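Local coordinates for protein 7,8-dihydro-6-hydroxymethylpterin pyrophosphokinase-dihydropteroate synthase (Plasmodium falciparum, PDB 6JWS) that probably makes the pterin diphosphate from ATP and hydroxymethyldihydropterin, then joins it to 4-aminobenzoate to give dihydropteroate in folate biosynthesis, at residues 46-54 and 559-570. The protein carries 1 engineered substitution. Sequence-based numbering, arbitrary orientation.
Sequences GKIINTSYL and LNFLVLNGIPRY. With CA (calcium ion), chain L.
Arg-569 carries the tight end of this contact, lying along residues 50-53. Its side chain runs extended to CD, which lies over one face of the Tyr-53 ring, toward its rim. The bend at chi3 (-64°) then turns NE to Thr-51 O, 2.7 Å away in an almost straight bond (177°). Its NH2 donates to Asn-50 OD1 at 3.0 Å, in the amide plane and on a lone pair; Asn-50 ND2 bonds to Tyr-110 OH. Both acceptors lie near the guanidinium plane, which fixes its rotation. The backbone N of Arg-569 donates to Thr-51 OG1 at 2.8 Å. Next to it, Leu-54 CD1 sits over the centre of the Tyr-570 ring; Pro-568 CB lies over the opposite face, toward its rim. Strand 46-57 belongs to the antiparallel HPPK sheet, and Ile-49 and Asn-50 form a classic beta bulge facing Val-169. Helix 547-564 belongs to the TIM-barrel DHPS part, so the contact joins both parts of one chain. A Schellman motif with Gly-566 as C-prime residue ends this helix beside Ile-48 O. The looser side is at Lys-47 and Leu-564, which are partly exposed. A water accepts from Lys-47 NZ and donates to Asn-565 OD1, while Asn-565 ND2 bonds to Ile-104 O.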
# COMPACT_ATOMS: atom_id res chain seq x y z
N GLY B 46 -14.59 -24.18 -38.31
CA GLY B 46 -14.91 -25.22 -37.34
C GLY B 46 -15.34 -24.65 -35.99
O GLY B 46 -16.07 -23.66 -35.93
N LYS B 47 -14.86 -25.27 -34.92
CA LYS B 47 -15.25 -24.81 -33.60
C LYS B 47 -14.05 -24.31 -32.79
O LYS B 47 -13.12 -25.08 -32.52
CB LYS B 47 -15.96 -25.93 -32.84
CG LYS B 47 -16.45 -25.48 -31.48
CD LYS B 47 -17.20 -26.48 -30.66
CE LYS B 47 -18.07 -25.70 -29.71
NZ LYS B 47 -18.23 -26.42 -28.44
N ILE B 48 -14.13 -23.06 -32.32
CA ILE B 48 -13.16 -22.52 -31.37
C ILE B 48 -13.35 -23.18 -30.00
O ILE B 48 -14.40 -23.05 -29.38
CB ILE B 48 -13.27 -20.99 -31.28
CG1 ILE B 48 -12.99 -20.35 -32.64
CG2 ILE B 48 -12.34 -20.46 -30.20
CD1 ILE B 48 -13.31 -18.87 -32.72
N ILE B 49 -12.30 -23.85 -29.52
CA ILE B 49 -12.37 -24.59 -28.27
C ILE B 49 -11.30 -24.11 -27.30
O ILE B 49 -11.15 -24.71 -26.24
CB ILE B 49 -12.24 -26.11 -28.51
CG1 ILE B 49 -10.98 -26.45 -29.32
CG2 ILE B 49 -13.49 -26.72 -29.12
CD1 ILE B 49 -10.69 -27.92 -29.37
N ASN B 50 -10.52 -23.08 -27.68
CA ASN B 50 -9.55 -22.47 -26.78
C ASN B 50 -9.15 -21.09 -27.29
O ASN B 50 -9.22 -20.82 -28.49
CB ASN B 50 -8.38 -23.41 -26.45
CG ASN B 50 -7.78 -23.12 -25.08
OD1 ASN B 50 -7.98 -22.04 -24.51
ND2 ASN B 50 -7.04 -24.08 -24.55
N THR B 51 -8.81 -20.17 -26.38
CA THR B 51 -8.30 -18.86 -26.71
C THR B 51 -7.29 -18.47 -25.64
O THR B 51 -7.34 -18.99 -24.53
CB THR B 51 -9.40 -17.78 -26.75
OG1 THR B 51 -10.26 -17.87 -25.62
CG2 THR B 51 -10.22 -17.77 -28.03
N SER B 52 -6.38 -17.56 -25.98
CA SER B 52 -5.46 -16.98 -25.02
C SER B 52 -6.06 -15.64 -24.59
O SER B 52 -7.09 -15.25 -25.12
CB SER B 52 -4.12 -16.76 -25.68
OG SER B 52 -4.20 -15.69 -26.63
N TYR B 53 -5.40 -14.94 -23.65
CA TYR B 53 -5.67 -13.52 -23.49
C TYR B 53 -5.33 -12.78 -24.78
O TYR B 53 -4.65 -13.28 -25.67
CB TYR B 53 -4.94 -12.95 -22.26
CG TYR B 53 -5.56 -13.43 -20.97
CD1 TYR B 53 -6.74 -12.87 -20.48
CD2 TYR B 53 -5.01 -14.50 -20.27
CE1 TYR B 53 -7.33 -13.35 -19.33
CE2 TYR B 53 -5.59 -15.01 -19.12
CZ TYR B 53 -6.77 -14.42 -18.64
OH TYR B 53 -7.39 -14.94 -17.53
N LEU B 54 -5.81 -11.55 -24.86
CA LEU B 54 -5.36 -10.57 -25.81
C LEU B 54 -4.10 -9.93 -25.24
O LEU B 54 -4.01 -9.77 -24.02
CB LEU B 54 -6.48 -9.53 -25.88
CG LEU B 54 -6.92 -9.17 -27.28
CD1 LEU B 54 -8.30 -8.52 -27.25
CD2 LEU B 54 -5.89 -8.23 -27.90
N LEU B 559 -13.79 -21.27 -15.94
CA LEU B 559 -13.20 -20.59 -17.09
C LEU B 559 -12.85 -21.63 -18.16
O LEU B 559 -13.13 -21.43 -19.33
CB LEU B 559 -11.99 -19.76 -16.66
CG LEU B 559 -11.19 -19.09 -17.78
CD1 LEU B 559 -10.57 -17.76 -17.34
CD2 LEU B 559 -10.12 -20.02 -18.37
N ASN B 560 -12.23 -22.75 -17.76
CA ASN B 560 -11.86 -23.77 -18.72
C ASN B 560 -13.08 -24.25 -19.50
O ASN B 560 -12.99 -24.48 -20.70
CB ASN B 560 -11.15 -24.98 -18.10
CG ASN B 560 -9.76 -24.64 -17.62
OD1 ASN B 560 -9.17 -23.67 -18.09
ND2 ASN B 560 -9.23 -25.42 -16.68
N PHE B 561 -14.21 -24.41 -18.79
CA PHE B 561 -15.45 -24.84 -19.41
C PHE B 561 -15.96 -23.78 -20.39
O PHE B 561 -16.26 -24.10 -21.53
CB PHE B 561 -16.52 -25.15 -18.37
CG PHE B 561 -17.86 -25.56 -18.94
CD1 PHE B 561 -18.02 -26.80 -19.54
CD2 PHE B 561 -18.97 -24.74 -18.83
CE1 PHE B 561 -19.26 -27.20 -20.03
CE2 PHE B 561 -20.21 -25.14 -19.31
CZ PHE B 561 -20.35 -26.37 -19.93
N LEU B 562 -16.01 -22.52 -19.96
CA LEU B 562 -16.46 -21.48 -20.86
C LEU B 562 -15.55 -21.41 -22.09
O LEU B 562 -16.03 -21.27 -23.21
CB LEU B 562 -16.50 -20.13 -20.13
CG LEU B 562 -17.86 -19.78 -19.53
CD1 LEU B 562 -18.18 -20.65 -18.32
CD2 LEU B 562 -17.93 -18.31 -19.18
N VAL B 563 -14.24 -21.48 -21.85
CA VAL B 563 -13.28 -21.34 -22.93
C VAL B 563 -13.39 -22.52 -23.91
O VAL B 563 -13.30 -22.33 -25.12
CB VAL B 563 -11.86 -21.12 -22.36
CG1 VAL B 563 -10.76 -21.61 -23.28
CG2 VAL B 563 -11.63 -19.67 -21.93
N LEU B 564 -13.63 -23.74 -23.39
CA LEU B 564 -13.86 -24.89 -24.25
C LEU B 564 -15.05 -24.61 -25.17
O LEU B 564 -15.14 -25.15 -26.26
CB LEU B 564 -14.17 -26.10 -23.36
CG LEU B 564 -14.49 -27.41 -24.09
CD1 LEU B 564 -13.28 -27.91 -24.90
CD2 LEU B 564 -14.88 -28.48 -23.07
N ASN B 565 -15.96 -23.75 -24.72
CA ASN B 565 -17.20 -23.56 -25.44
C ASN B 565 -17.11 -22.28 -26.27
O ASN B 565 -18.12 -21.75 -26.71
CB ASN B 565 -18.41 -23.67 -24.50
CG ASN B 565 -18.74 -25.12 -24.22
OD1 ASN B 565 -19.37 -25.77 -25.07
ND2 ASN B 565 -18.31 -25.65 -23.08
N GLY B 566 -15.88 -21.77 -26.41
CA GLY B 566 -15.58 -20.67 -27.31
C GLY B 566 -15.87 -19.30 -26.74
O GLY B 566 -15.99 -18.33 -27.49
N ILE B 567 -16.00 -19.18 -25.41
CA ILE B 567 -16.03 -17.86 -24.81
C ILE B 567 -14.59 -17.34 -24.76
O ILE B 567 -13.71 -18.03 -24.26
CB ILE B 567 -16.70 -17.87 -23.42
CG1 ILE B 567 -18.12 -18.46 -23.49
CG2 ILE B 567 -16.69 -16.48 -22.79
CD1 ILE B 567 -19.00 -17.84 -24.57
N PRO B 568 -14.28 -16.19 -25.39
CA PRO B 568 -12.91 -15.68 -25.41
C PRO B 568 -12.39 -15.51 -23.97
O PRO B 568 -13.09 -14.94 -23.14
CB PRO B 568 -13.04 -14.32 -26.09
CG PRO B 568 -14.34 -14.38 -26.89
CD PRO B 568 -15.24 -15.33 -26.12
N ARG B 569 -11.17 -16.00 -23.72
CA ARG B 569 -10.52 -16.00 -22.41
C ARG B 569 -10.49 -14.61 -21.78
O ARG B 569 -10.69 -14.48 -20.57
CB ARG B 569 -9.10 -16.58 -22.50
CG ARG B 569 -8.45 -16.83 -21.14
CD ARG B 569 -7.05 -17.43 -21.26
NE ARG B 569 -7.15 -18.75 -21.86
CZ ARG B 569 -7.13 -19.88 -21.17
NH1 ARG B 569 -6.95 -19.86 -19.85
NH2 ARG B 569 -7.27 -21.02 -21.81
N TYR B 570 -10.22 -13.58 -22.59
CA TYR B 570 -10.02 -12.22 -22.12
C TYR B 570 -11.35 -11.56 -21.74
O TYR B 570 -11.37 -10.41 -21.31
CB TYR B 570 -9.26 -11.41 -23.17
CG TYR B 570 -9.90 -11.43 -24.54
CD1 TYR B 570 -10.91 -10.55 -24.84
CD2 TYR B 570 -9.53 -12.36 -25.49
CE1 TYR B 570 -11.56 -10.57 -26.07
CE2 TYR B 570 -10.16 -12.39 -26.73
CZ TYR B 570 -11.17 -11.49 -27.02
OH TYR B 570 -11.81 -11.51 -28.22
CA CA L . -18.50 -23.21 -36.03
O HOH W 1 -20.34 -24.73 -27.21
O HOH W 2 -12.41 -19.66 -26.09
O HOH W 3 -9.99 -14.47 -17.88
O HOH W 4 -6.75 -17.78 -17.86
O HOH W 5 -18.35 -25.22 -35.32
O HOH W 6 -19.11 -24.42 -38.05